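Local atomic coordinates of elastase inhibitor AFUEI (Aspergillus fumigatus Af293, PDB entry 3W0E), a protein that inhibits elastases as a secreted serine protease inhibitor, acting non-competitively, with a nanomolar Ki, on the elastase of the same fungus. Residues Thr4-Val12 and Ala26-Ile34; Val12-Tyr21 and Ile54-Ala65. All coordinates share one frame; numbering follows the deposited sequence.

Contact 1 (Thr4-Val12 and Ala26-Ile34)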
ATOM      1  N   THR A   4     -11.084  10.336  -0.377  1.00 39.62           N
ATOM      2  CA  THR A   4     -11.022  10.295   1.069  1.00 40.92           C
ATOM      3  C   THR A   4     -10.046   9.208   1.549  1.00 36.13           C
ATOM      4  O   THR A   4      -9.337   9.404   2.541  1.00 37.50           O
ATOM      5  CB  THR A   4     -12.435  10.106   1.672  1.00 43.66           C
ATOM      6  OG1 THR A   4     -12.480  10.664   2.991  1.00 46.31           O
ATOM      7  CG2 THR A   4     -12.819   8.632   1.725  1.00 40.14           C
ATOM      8  N   CYS A   5      -9.986   8.081   0.840  1.00 30.47           N
ATOM      9  CA  CYS A   5      -9.045   7.022   1.207  1.00 31.17           C
ATOM     10  C   CYS A   5      -7.589   7.497   1.172  1.00 36.42           C
ATOM     11  O   CYS A   5      -6.826   7.255   2.110  1.00 31.97           O
ATOM     12  CB  CYS A   5      -9.208   5.787   0.320  1.00 29.84           C
ATOM     13  SG  CYS A   5      -8.132   4.379   0.805  1.00 31.93           S
ATOM     14  N   GLU A   6      -7.210   8.170   0.086  1.00 37.86           N
ATOM     15  CA  GLU A   6      -5.830   8.608  -0.105  1.00 34.44           C
ATOM     16  C   GLU A   6      -5.467   9.736   0.850  1.00 36.29           C
ATOM     17  O   GLU A   6      -4.326   9.822   1.319  1.00 37.60           O
ATOM     18  CB  GLU A   6      -5.605   9.048  -1.558  1.00 40.97           C
ATOM     19  CG  GLU A   6      -4.197   8.814  -2.073  1.00 39.17           C
ATOM     20  CD  GLU A   6      -3.785   7.345  -2.040  1.00 46.80           C
ATOM     21  OE1 GLU A   6      -2.908   6.990  -1.217  1.00 46.75           O
ATOM     22  OE2 GLU A   6      -4.326   6.546  -2.843  1.00 45.67           O
ATOM     23  N   LYS A   7      -6.439  10.605   1.123  1.00 33.78           N
ATOM     24  CA  LYS A   7      -6.264  11.681   2.084  1.00 36.64           C
ATOM     25  C   LYS A   7      -5.990  11.110   3.469  1.00 34.56           C
ATOM     26  O   LYS A   7      -5.024  11.502   4.131  1.00 33.82           O
ATOM     27  CB  LYS A   7      -7.520  12.550   2.148  1.00 35.63           C
ATOM     28  CG  LYS A   7      -7.681  13.561   1.027  1.00 42.48           C
ATOM     29  CD  LYS A   7      -8.848  14.487   1.353  1.00 47.58           C
ATOM     30  CE  LYS A   7      -8.886  15.713   0.451  1.00 47.87           C
ATOM     31  NZ  LYS A   7      -9.939  16.675   0.900  1.00 47.43           N
ATOM     32  N   GLU A   8      -6.859  10.198   3.908  1.00 35.26           N
ATOM     33  CA  GLU A   8      -6.711   9.569   5.217  1.00 29.75           C
ATOM     34  C   GLU A   8      -5.456   8.682   5.312  1.00 27.80           C
ATOM     35  O   GLU A   8      -4.766   8.690   6.331  1.00 32.28           O
ATOM     36  CB  GLU A   8      -7.985   8.806   5.607  1.00 36.80           C
ATOM     37  CG  GLU A   8      -9.191   9.721   5.839  1.00 31.37           C
ATOM     38  CD  GLU A   8     -10.415   8.988   6.360  1.00 35.12           C
ATOM     39  OE1 GLU A   8     -10.557   7.771   6.086  1.00 33.78           O
ATOM     40  OE2 GLU A   8     -11.248   9.633   7.045  1.00 33.57           O
ATOM     41  N   ALA A   9      -5.138   7.931   4.263  1.00 24.37           N
ATOM     42  CA  ALA A   9      -3.907   7.147   4.291  1.00 31.29           C
ATOM     43  C   ALA A   9      -2.706   8.073   4.468  1.00 36.76           C
ATOM     44  O   ALA A   9      -1.698   7.695   5.062  1.00 31.62           O
ATOM     45  CB  ALA A   9      -3.766   6.304   3.045  1.00 30.61           C
ATOM     46  N   GLN A  10      -2.833   9.299   3.967  1.00 37.92           N
ATOM     47  CA  GLN A  10      -1.771  10.296   4.090  1.00 38.11           C
ATOM     48  C   GLN A  10      -1.707  10.838   5.510  1.00 39.43           C
ATOM     49  O   GLN A  10      -0.622  10.958   6.086  1.00 38.68           O
ATOM     50  CB  GLN A  10      -2.004  11.450   3.109  1.00 40.91           C
ATOM     51  CG  GLN A  10      -0.982  12.577   3.206  1.00 46.00           C
ATOM     52  CD  GLN A  10       0.354  12.205   2.585  1.00 55.08           C
ATOM     53  OE1 GLN A  10       0.571  11.051   2.194  1.00 51.78           O
ATOM     54  NE2 GLN A  10       1.256  13.183   2.484  1.00 49.12           N
ATOM     55  N   PHE A  11      -2.876  11.173   6.053  1.00 31.43           N
ATOM     56  CA  PHE A  11      -3.006  11.637   7.429  1.00 36.37           C
ATOM     57  C   PHE A  11      -2.412  10.612   8.381  1.00 33.24           C
ATOM     58  O   PHE A  11      -1.725  10.960   9.341  1.00 33.50           O
ATOM     59  CB  PHE A  11      -4.486  11.848   7.763  1.00 37.01           C
ATOM     60  CG  PHE A  11      -4.757  12.087   9.224  1.00 36.66           C
ATOM     61  CD1 PHE A  11      -5.173  11.052  10.044  1.00 38.29           C
ATOM     62  CD2 PHE A  11      -4.604  13.348   9.777  1.00 41.76           C
ATOM     63  CE1 PHE A  11      -5.425  11.266  11.387  1.00 40.51           C
ATOM     64  CE2 PHE A  11      -4.849  13.564  11.125  1.00 42.77           C
ATOM     65  CZ  PHE A  11      -5.260  12.522  11.928  1.00 41.02           C
ATOM     66  N   VAL A  12      -2.698   9.343   8.104  1.00 34.51           N
ATOM     67  CA  VAL A  12      -2.238   8.242   8.943  1.00 34.36           C
ATOM     68  C   VAL A  12      -0.720   8.088   8.855  1.00 32.21           C
ATOM     69  O   VAL A  12      -0.039   8.044   9.882  1.00 34.42           O
ATOM     70  CB  VAL A  12      -2.921   6.910   8.553  1.00 27.11           C
ATOM     71  CG1 VAL A  12      -2.280   5.747   9.298  1.00 27.49           C
ATOM     72  CG2 VAL A  12      -4.422   6.979   8.825  1.00 26.99           C
ATOM     73  N   ALA A  26     -10.219   4.719  14.893  1.00 21.63           N
ATOM     74  CA  ALA A  26     -10.922   4.007  13.836  1.00 20.45           C
ATOM     75  C   ALA A  26     -12.234   4.702  13.529  1.00 21.19           C
ATOM     76  O   ALA A  26     -12.646   4.786  12.371  1.00 23.78           O
ATOM     77  CB  ALA A  26     -11.169   2.561  14.226  1.00 23.26           C
ATOM     78  N   ASN A  27     -12.891   5.205  14.569  1.00 23.66           N
ATOM     79  CA  ASN A  27     -14.212   5.786  14.391  1.00 26.70           C
ATOM     80  C   ASN A  27     -14.138   7.146  13.717  1.00 25.03           C
ATOM     81  O   ASN A  27     -15.122   7.615  13.142  1.00 32.69           O
ATOM     82  CB  ASN A  27     -14.954   5.877  15.726  1.00 23.96           C
ATOM     83  CG  ASN A  27     -15.346   4.514  16.266  1.00 26.86           C
ATOM     84  OD1 ASN A  27     -15.259   3.500  15.564  1.00 26.03           O
ATOM     85  ND2 ASN A  27     -15.801   4.485  17.518  1.00 27.92           N
ATOM     86  N   ALA A  28     -12.967   7.770  13.780  1.00 24.03           N
ATOM     87  CA  ALA A  28     -12.760   9.084  13.158  1.00 28.71           C
ATOM     88  C   ALA A  28     -12.522   8.997  11.646  1.00 34.56           C
ATOM     89  O   ALA A  28     -12.753   9.965  10.919  1.00 29.19           O
ATOM     90  CB  ALA A  28     -11.613   9.828  13.838  1.00 27.01           C
ATOM     91  N   LEU A  29     -12.063   7.840  11.171  1.00 29.88           N
ATOM     92  CA  LEU A  29     -11.825   7.652   9.739  1.00 32.44           C
ATOM     93  C   LEU A  29     -13.134   7.491   8.964  1.00 33.00           C
ATOM     94  O   LEU A  29     -14.027   6.741   9.374  1.00 35.89           O
ATOM     95  CB  LEU A  29     -10.909   6.451   9.497  1.00 27.14           C
ATOM     96  CG  LEU A  29      -9.515   6.607  10.100  1.00 26.31           C
ATOM     97  CD1 LEU A  29      -8.793   5.257  10.138  1.00 25.51           C
ATOM     98  CD2 LEU A  29      -8.701   7.634   9.314  1.00 34.07           C
ATOM     99  N   GLN A  30     -13.245   8.200   7.846  1.00 31.47           N
ATOM    100  CA  GLN A  30     -14.469   8.197   7.045  1.00 35.56           C
ATOM    101  C   GLN A  30     -14.392   7.242   5.844  1.00 33.66           C
ATOM    102  O   GLN A  30     -15.392   6.993   5.171  1.00 27.88           O
ATOM    103  CB  GLN A  30     -14.787   9.623   6.581  1.00 37.21           C
ATOM    104  CG  GLN A  30     -14.578  10.677   7.677  1.00 44.86           C
ATOM    105  CD  GLN A  30     -14.297  12.071   7.122  1.00 55.51           C
ATOM    106  OE1 GLN A  30     -14.813  12.450   6.066  1.00 54.24           O
ATOM    107  NE2 GLN A  30     -13.467  12.837   7.830  1.00 48.97           N
ATOM    108  N   SER A  31     -13.227   6.669   5.580  1.00 31.10           N
ATOM    109  CA  SER A  31     -13.084   5.725   4.479  1.00 26.49           C
ATOM    110  C   SER A  31     -13.979   4.518   4.651  1.00 24.21           C
ATOM    111  O   SER A  31     -14.245   4.112   5.746  1.00 27.62           O
ATOM    112  CB  SER A  31     -11.641   5.260   4.320  1.00 26.59           C
ATOM    113  OG  SER A  31     -10.803   6.271   3.831  1.00 31.15           O
ATOM    114  N   ASN A  32     -14.416   3.939   3.549  1.00 24.38           N
ATOM    115  CA  ASN A  32     -15.205   2.722   3.586  1.00 29.26           C
ATOM    116  C   ASN A  32     -14.971   1.893   2.321  1.00 28.30           C
ATOM    117  O   ASN A  32     -15.283   2.337   1.248  1.00 27.67           O
ATOM    118  CB  ASN A  32     -16.688   3.091   3.725  1.00 31.82           C
ATOM    119  CG  ASN A  32     -17.579   1.891   3.927  1.00 37.46           C
ATOM    120  OD1 ASN A  32     -18.787   1.975   3.783  1.00 44.91           O
ATOM    121  ND2 ASN A  32     -16.990   0.776   4.229  1.00 36.56           N
ATOM    122  N   PRO A  33     -14.398   0.710   2.428  1.00 24.09           N
ATOM    123  CA  PRO A  33     -14.179   0.002   3.687  1.00 25.91           C
ATOM    124  C   PRO A  33     -12.810   0.228   4.263  1.00 23.92           C
ATOM    125  O   PRO A  33     -11.966   0.713   3.560  1.00 16.97           O
ATOM    126  CB  PRO A  33     -14.279  -1.439   3.265  1.00 23.42           C
ATOM    127  CG  PRO A  33     -13.892  -1.431   1.858  1.00 25.91           C
ATOM    128  CD  PRO A  33     -14.410  -0.203   1.287  1.00 22.56           C
ATOM    129  N   ILE A  34     -12.631  -0.121   5.533  1.00 18.36           N
ATOM    130  CA  ILE A  34     -11.313  -0.040   6.163  1.00 16.59           C
ATOM    131  C   ILE A  34     -10.936  -1.459   6.597  1.00 16.59           C
ATOM    132  O   ILE A  34     -11.747  -2.168   7.210  1.00 17.16           O
ATOM    133  CB  ILE A  34     -11.346   0.830   7.414  1.00 19.42           C
ATOM    134  CG1 ILE A  34     -11.613   2.290   7.049  1.00 19.66           C
ATOM    135  CG2 ILE A  34     -10.037   0.737   8.179  1.00 14.24           C
ATOM    136  CD1 ILE A  34     -11.971   3.138   8.264  1.00 23.30           C
TER
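The two faces of the Glu8 carboxylate have unlike neighbours: the Ser31 hydroxyl above one, Leu29 CD2 over the other, 3.7 Å from Glu8 CD. Its two oxygens are turned to the backbone N-H groups of Gln30 and Ser31, that of Ser31 tilted 30° out of the carboxylate plane. Gln30 N gives a straight hydrogen bond (179°) to the syn lone pair of Glu8 OE2, at 2.6 Å. Glu8 OE1 takes two bonds from one residue, from Ser31 N at 2.9 Å and from Ser31 OG at 2.7 Å, both from the same face of its plane. Glu8 CG stands anti to the carbonyl carbon (chi1 -66°) and the chain runs on extended, carrying the acid from the helix to the loop. Three donors thus grip a buried carboxylate and probably stabilise its charged form. Beside them Ser31 OG rests against the helix, 3.2 Å from Cys5 CA, while Thr4 CG2 flanks it at 3.8 Å. The contact fixes the loop between helix 23-28 and strand 34-37 to the side of helix 2-15. Leu52 of strand 52-56 touches Cys5, Glu8 and Ser31, and the Cys5-Cys67 disulfide ties this helix to strand 62-67.

Contact 2 (Val12-Tyr21 and Ile54-Ala65); sequences VKQELIGQPY and IQVNENNEIISA
Gly18 N donates a 2.7 Å hydrogen bond to Ile62 O, in the plane of that carbonyl. Gly18 stands third in a type II turn from Leu16 to Gln19, where its positive phi (92°) is usual for glycine, and the turn directs the chain leaving helix 2-15 along the edge of strand 62-67. Ile62 N returns a bond of 2.8 Å to Gln19 O, and Tyr21 N reaches Asn60 O at 2.9 Å, almost in line with the C=O. The last two flank a single antiparallel, non-hydrogen-bonded bridge between Pro20 and Glu61. Asn60 ND2 adds a 3.0 Å bond to Tyr21 O, approaching from above the carbonyl plane. The hairpin end is braced from within: Asn57 OD1 accepts from Asn59 N and Glu61 N on opposite faces of its amide, the first bond making an Asx turn.

Beneath the backbone bonds lies an apolar layer. With CG anti to the backbone N (chi1 -173°), the Tyr21 ring extends over the sheet and lays one face on Ile54 CG2, a CH-pi contact of 4.2 Å to the ring centroid. Ile62 CD1 approaches the ring obliquely, and Ile62 CG2 touches Val12 CG1 at 3.7 Å. Val12 CG1 also meets Ala65 CB, at 3.7 Å. Three backbone bonds, with that of the Asn60 amide as a fourth, set the path of the connection, whereas the aliphatic and aromatic groups bind the helix end and Tyr21 to the sheet.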
ATOM      1  N   VAL A  12      -2.698   9.343   8.104  1.00 34.51           N
ATOM      2  CA  VAL A  12      -2.238   8.242   8.943  1.00 34.36           C
ATOM      3  C   VAL A  12      -0.720   8.088   8.855  1.00 32.21           C
ATOM      4  O   VAL A  12      -0.039   8.044   9.882  1.00 34.42           O
ATOM      5  CB  VAL A  12      -2.921   6.910   8.553  1.00 27.11           C
ATOM      6  CG1 VAL A  12      -2.280   5.747   9.298  1.00 27.49           C
ATOM      7  CG2 VAL A  12      -4.422   6.979   8.825  1.00 26.99           C
ATOM      8  N   LYS A  13      -0.191   8.001   7.636  1.00 35.03           N
ATOM      9  CA  LYS A  13       1.259   7.918   7.452  1.00 31.69           C
ATOM     10  C   LYS A  13       1.985   9.105   8.102  1.00 36.78           C
ATOM     11  O   LYS A  13       3.124   8.975   8.535  1.00 38.54           O
ATOM     12  CB  LYS A  13       1.618   7.838   5.962  1.00 34.91           C
ATOM     13  CG  LYS A  13       1.577   6.433   5.334  1.00 26.41           C
ATOM     14  CD  LYS A  13       1.482   6.538   3.810  1.00 32.92           C
ATOM     15  CE  LYS A  13       1.799   5.227   3.099  1.00 38.23           C
ATOM     16  NZ  LYS A  13       0.937   4.994   1.886  1.00 32.18           N
ATOM     17  N   GLN A  14       1.313  10.250   8.196  1.00 38.78           N
ATOM     18  CA  GLN A  14       1.960  11.488   8.637  1.00 39.83           C
ATOM     19  C   GLN A  14       1.811  11.817  10.123  1.00 43.29           C
ATOM     20  O   GLN A  14       2.671  12.483  10.701  1.00 44.48           O
ATOM     21  CB  GLN A  14       1.446  12.679   7.809  1.00 44.88           C
ATOM     22  CG  GLN A  14       2.017  12.764   6.388  1.00 47.84           C
ATOM     23  CD  GLN A  14       1.474  13.956   5.611  1.00 51.05           C
ATOM     24  OE1 GLN A  14       1.833  14.175   4.451  1.00 51.70           O
ATOM     25  NE2 GLN A  14       0.603  14.734   6.253  1.00 49.38           N
ATOM     26  N   GLU A  15       0.724  11.362  10.740  1.00 36.67           N
ATOM     27  CA  GLU A  15       0.393  11.796  12.096  1.00 33.09           C
ATOM     28  C   GLU A  15       0.246  10.657  13.109  1.00 35.02           C
ATOM     29  O   GLU A  15       0.397  10.868  14.318  1.00 39.02           O
ATOM     30  CB  GLU A  15      -0.911  12.602  12.060  1.00 37.60           C
ATOM     31  CG  GLU A  15      -0.881  13.807  11.132  1.00 41.49           C
ATOM     32  CD  GLU A  15      -0.415  15.080  11.827  1.00 47.14           C
ATOM     33  OE1 GLU A  15       0.486  15.002  12.692  1.00 48.09           O
ATOM     34  OE2 GLU A  15      -0.959  16.163  11.510  1.00 52.74           O
ATOM     35  N   LEU A  16      -0.053   9.456  12.624  1.00 31.94           N
ATOM     36  CA  LEU A  16      -0.447   8.373  13.521  1.00 24.16           C
ATOM     37  C   LEU A  16       0.563   7.230  13.620  1.00 30.10           C
ATOM     38  O   LEU A  16       0.342   6.269  14.363  1.00 28.95           O
ATOM     39  CB  LEU A  16      -1.820   7.815  13.122  1.00 27.70           C
ATOM     40  CG  LEU A  16      -3.005   8.782  13.040  1.00 27.71           C
ATOM     41  CD1 LEU A  16      -4.245   8.096  12.453  1.00 30.63           C
ATOM     42  CD2 LEU A  16      -3.321   9.387  14.401  1.00 31.38           C
ATOM     43  N   ILE A  17       1.664   7.303  12.877  1.00 30.69           N
ATOM     44  CA  ILE A  17       2.651   6.216  12.949  1.00 26.10           C
ATOM     45  C   ILE A  17       3.074   5.985  14.399  1.00 28.39           C
ATOM     46  O   ILE A  17       3.400   6.937  15.119  1.00 27.92           O
ATOM     47  CB  ILE A  17       3.887   6.472  12.056  1.00 30.68           C
ATOM     48  CG1 ILE A  17       3.482   6.478  10.584  1.00 33.32           C
ATOM     49  CG2 ILE A  17       4.957   5.422  12.306  1.00 31.57           C
ATOM     50  CD1 ILE A  17       2.632   5.294  10.163  1.00 31.54           C
ATOM     51  N   GLY A  18       3.022   4.726  14.836  1.00 22.39           N
ATOM     52  CA  GLY A  18       3.459   4.347  16.166  1.00 23.09           C
ATOM     53  C   GLY A  18       2.343   4.357  17.194  1.00 23.57           C
ATOM     54  O   GLY A  18       2.493   3.847  18.304  1.00 28.65           O
ATOM     55  N   GLN A  19       1.215   4.946  16.831  1.00 20.79           N
ATOM     56  CA  GLN A  19       0.097   5.038  17.760  1.00 23.67           C
ATOM     57  C   GLN A  19      -0.750   3.788  17.684  1.00 20.39           C
ATOM     58  O   GLN A  19      -0.863   3.163  16.616  1.00 16.74           O
ATOM     59  CB  GLN A  19      -0.757   6.253  17.434  1.00 23.93           C
ATOM     60  CG  GLN A  19       0.073   7.473  17.136  1.00 31.93           C
ATOM     61  CD  GLN A  19       0.319   8.325  18.345  1.00 38.39           C
ATOM     62  OE1 GLN A  19       1.101   7.947  19.224  1.00 45.50           O
ATOM     63  NE2 GLN A  19      -0.350   9.481  18.414  1.00 45.38           N
ATOM     64  N   PRO A  20      -1.357   3.420  18.817  1.00 18.19           N
ATOM     65  CA  PRO A  20      -2.281   2.292  18.878  1.00 17.30           C
ATOM     66  C   PRO A  20      -3.510   2.595  18.028  1.00 18.98           C
ATOM     67  O   PRO A  20      -4.002   3.734  18.026  1.00 18.29           O
ATOM     68  CB  PRO A  20      -2.691   2.240  20.362  1.00 23.77           C
ATOM     69  CG  PRO A  20      -2.387   3.589  20.900  1.00 28.32           C
ATOM     70  CD  PRO A  20      -1.199   4.089  20.122  1.00 22.46           C
ATOM     71  N   TYR A  21      -3.979   1.597  17.291  1.00 14.43           N
ATOM     72  CA  TYR A  21      -5.163   1.769  16.468  1.00 14.39           C
ATOM     73  C   TYR A  21      -6.407   1.541  17.331  1.00 18.20           C
ATOM     74  O   TYR A  21      -6.948   0.434  17.396  1.00 17.50           O
ATOM     75  CB  TYR A  21      -5.140   0.805  15.294  1.00 18.39           C
ATOM     76  CG  TYR A  21      -6.258   1.070  14.330  1.00 17.78           C
ATOM     77  CD1 TYR A  21      -6.377   2.306  13.698  1.00 19.50           C
ATOM     78  CD2 TYR A  21      -7.208   0.107  14.075  1.00 19.70           C
ATOM     79  CE1 TYR A  21      -7.421   2.553  12.812  1.00 19.71           C
ATOM     80  CE2 TYR A  21      -8.248   0.343  13.201  1.00 22.74           C
ATOM     81  CZ  TYR A  21      -8.342   1.565  12.568  1.00 15.61           C
ATOM     82  OH  TYR A  21      -9.402   1.787  11.699  1.00 18.97           O
ATOM     83  N   ILE A  54      -5.016  -0.278   7.108  1.00 18.94           N
ATOM     84  CA  ILE A  54      -4.220   0.185   8.230  1.00 14.72           C
ATOM     85  C   ILE A  54      -3.361  -0.989   8.672  1.00 13.04           C
ATOM     86  O   ILE A  54      -3.885  -2.018   9.094  1.00 13.59           O
ATOM     87  CB  ILE A  54      -5.124   0.598   9.385  1.00 15.76           C
ATOM     88  CG1 ILE A  54      -6.090   1.702   8.931  1.00 15.87           C
ATOM     89  CG2 ILE A  54      -4.281   1.062  10.576  1.00 16.65           C
ATOM     90  CD1 ILE A  54      -5.425   3.027   8.704  1.00 19.52           C
ATOM     91  N   GLN A  55      -2.049  -0.850   8.566  1.00 15.36           N
ATOM     92  CA  GLN A  55      -1.174  -1.957   8.887  1.00 17.86           C
ATOM     93  C   GLN A  55      -0.628  -1.717  10.279  1.00 15.80           C
ATOM     94  O   GLN A  55      -0.097  -0.631  10.569  1.00 15.80           O
ATOM     95  CB  GLN A  55      -0.031  -2.045   7.871  1.00 21.52           C
ATOM     96  CG  GLN A  55       0.776  -3.323   7.985  1.00 25.81           C
ATOM     97  CD  GLN A  55       1.427  -3.733   6.672  1.00 26.89           C
ATOM     98  OE1 GLN A  55       1.429  -2.982   5.683  1.00 34.45           O
ATOM     99  NE2 GLN A  55       1.971  -4.941   6.651  1.00 29.37           N
ATOM    100  N   VAL A  56      -0.764  -2.719  11.143  1.00 13.87           N
ATOM    101  CA  VAL A  56      -0.303  -2.579  12.517  1.00 16.06           C
ATOM    102  C   VAL A  56       0.762  -3.642  12.810  1.00 17.00           C
ATOM    103  O   VAL A  56       0.902  -4.641  12.078  1.00 14.86           O
ATOM    104  CB  VAL A  56      -1.488  -2.666  13.533  1.00 12.60           C
ATOM    105  CG1 VAL A  56      -2.497  -1.531  13.300  1.00 13.33           C
ATOM    106  CG2 VAL A  56      -2.190  -4.022  13.436  1.00 14.12           C
ATOM    107  N   ASN A  57       1.542  -3.415  13.856  1.00 15.50           N
ATOM    108  CA  ASN A  57       2.433  -4.464  14.357  1.00 17.14           C
ATOM    109  C   ASN A  57       1.731  -5.387  15.342  1.00 18.85           C
ATOM    110  O   ASN A  57       0.502  -5.315  15.522  1.00 16.34           O
ATOM    111  CB  ASN A  57       3.712  -3.873  14.965  1.00 19.97           C
ATOM    112  CG  ASN A  57       3.446  -2.980  16.163  1.00 19.47           C
ATOM    113  OD1 ASN A  57       2.391  -3.066  16.809  1.00 16.89           O
ATOM    114  ND2 ASN A  57       4.420  -2.109  16.479  1.00 22.07           N
ATOM    115  N   GLU A  58       2.500  -6.263  15.986  1.00 14.92           N
ATOM    116  CA  GLU A  58       1.902  -7.245  16.879  1.00 18.55           C
ATOM    117  C   GLU A  58       1.254  -6.628  18.118  1.00 20.63           C
ATOM    118  O   GLU A  58       0.499  -7.295  18.841  1.00 22.36           O
ATOM    119  CB  GLU A  58       2.931  -8.317  17.252  1.00 26.95           C
ATOM    120  CG  GLU A  58       2.619  -9.686  16.636  1.00 33.84           C
ATOM    121  CD  GLU A  58       3.808 -10.295  15.916  1.00 39.50           C
ATOM    122  OE1 GLU A  58       3.737 -11.493  15.559  1.00 37.17           O
ATOM    123  OE2 GLU A  58       4.814  -9.575  15.700  1.00 38.97           O
ATOM    124  N   ASN A  59       1.536  -5.355  18.355  1.00 19.16           N
ATOM    125  CA  ASN A  59       0.948  -4.657  19.488  1.00 17.40           C
ATOM    126  C   ASN A  59      -0.144  -3.669  19.088  1.00 16.24           C
ATOM    127  O   ASN A  59      -0.537  -2.814  19.878  1.00 17.48           O
ATOM    128  CB  ASN A  59       2.051  -3.962  20.269  1.00 18.65           C
ATOM    129  CG  ASN A  59       2.999  -4.951  20.898  1.00 26.40           C
ATOM    130  OD1 ASN A  59       2.579  -6.025  21.330  1.00 27.24           O
ATOM    131  ND2 ASN A  59       4.288  -4.622  20.912  1.00 32.25           N
ATOM    132  N   ASN A  60      -0.644  -3.816  17.868  1.00 16.49           N
ATOM    133  CA  ASN A  60      -1.722  -2.979  17.349  1.00 15.30           C
ATOM    134  C   ASN A  60      -1.266  -1.541  17.168  1.00 16.37           C
ATOM    135  O   ASN A  60      -2.085  -0.624  17.196  1.00 16.72           O
ATOM    136  CB  ASN A  60      -2.974  -3.018  18.249  1.00 13.02           C
ATOM    137  CG  ASN A  60      -4.217  -2.486  17.545  1.00 19.10           C
ATOM    138  OD1 ASN A  60      -4.510  -2.864  16.410  1.00 18.23           O
ATOM    139  ND2 ASN A  60      -4.955  -1.614  18.220  1.00 14.31           N
ATOM    140  N   GLU A  61       0.038  -1.343  16.988  1.00 14.63           N
ATOM    141  CA  GLU A  61       0.581  -0.011  16.739  1.00 16.82           C
ATOM    142  C   GLU A  61       0.680   0.232  15.245  1.00 16.70           C
ATOM    143  O   GLU A  61       1.154  -0.622  14.514  1.00 18.07           O
ATOM    144  CB  GLU A  61       1.937   0.142  17.428  1.00 18.81           C
ATOM    145  CG  GLU A  61       1.794  -0.035  18.933  1.00 21.37           C
ATOM    146  CD  GLU A  61       3.117  -0.258  19.641  1.00 30.01           C
ATOM    147  OE1 GLU A  61       3.129  -0.142  20.891  1.00 38.03           O
ATOM    148  OE2 GLU A  61       4.135  -0.548  18.963  1.00 26.82           O
ATOM    149  N   ILE A  62       0.222   1.395  14.796  1.00 15.79           N
ATOM    150  CA  ILE A  62       0.172   1.679  13.359  1.00 13.63           C
ATOM    151  C   ILE A  62       1.563   1.788  12.757  1.00 16.20           C
ATOM    152  O   ILE A  62       2.388   2.580  13.239  1.00 20.70           O
ATOM    153  CB  ILE A  62      -0.637   2.960  13.094  1.00 17.14           C
ATOM    154  CG1 ILE A  62      -2.049   2.803  13.699  1.00 14.85           C
ATOM    155  CG2 ILE A  62      -0.660   3.315  11.605  1.00 18.84           C
ATOM    156  CD1 ILE A  62      -2.910   4.036  13.614  1.00 24.53           C
ATOM    157  N   ILE A  63       1.833   0.982  11.722  1.00 18.41           N
ATOM    158  CA  ILE A  63       3.121   1.062  11.028  1.00 18.59           C
ATOM    159  C   ILE A  63       2.998   1.593   9.613  1.00 20.01           C
ATOM    160  O   ILE A  63       4.002   1.999   9.030  1.00 21.16           O
ATOM    161  CB  ILE A  63       3.907  -0.274  11.009  1.00 17.88           C
ATOM    162  CG1 ILE A  63       3.152  -1.370  10.260  1.00 18.88           C
ATOM    163  CG2 ILE A  63       4.250  -0.727  12.448  1.00 21.89           C
ATOM    164  CD1 ILE A  63       3.707  -2.764  10.554  1.00 22.26           C
ATOM    165  N   SER A  64       1.793   1.561   9.045  1.00 13.39           N
ATOM    166  CA  SER A  64       1.607   2.134   7.711  1.00 20.89           C
ATOM    167  C   SER A  64       0.157   2.127   7.268  1.00 18.10           C
ATOM    168  O   SER A  64      -0.704   1.556   7.938  1.00 17.90           O
ATOM    169  CB  SER A  64       2.443   1.362   6.691  1.00 20.62           C
ATOM    170  OG  SER A  64       2.651   2.117   5.505  1.00 26.75           O
ATOM    171  N   ALA A  65      -0.107   2.762   6.126  1.00 19.24           N
ATOM    172  CA  ALA A  65      -1.448   2.743   5.536  1.00 18.74           C
ATOM    173  C   ALA A  65      -1.342   2.897   4.029  1.00 21.32           C
ATOM    174  O   ALA A  65      -0.446   3.576   3.534  1.00 24.68           O
ATOM    175  CB  ALA A  65      -2.321   3.858   6.124  1.00 21.61           C
TER

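Contacts 1 and 2 lie about 13 Å apart, centre to centre, and share Val12 and helix 2-15. Their segments alternate along the chain: 4-12, 12-21, 26-34, then 54-65. Contact 1 ties the helix to the loop entering strand 34-37, contact 2 its end and the following turn to strands 52-56 and 62-67. The two also touch each other: Tyr21 OH is 3.9 Å from Leu29 CD1, and Phe11 CE1 is 3.5 Å from Leu16 CD1. Together they hold helix and three-stranded sheet in one compact unit. The long connection from strand 34-37 to strand 52-56 probably corresponds to the protease-binding loop of relatives in the CI-2 clan.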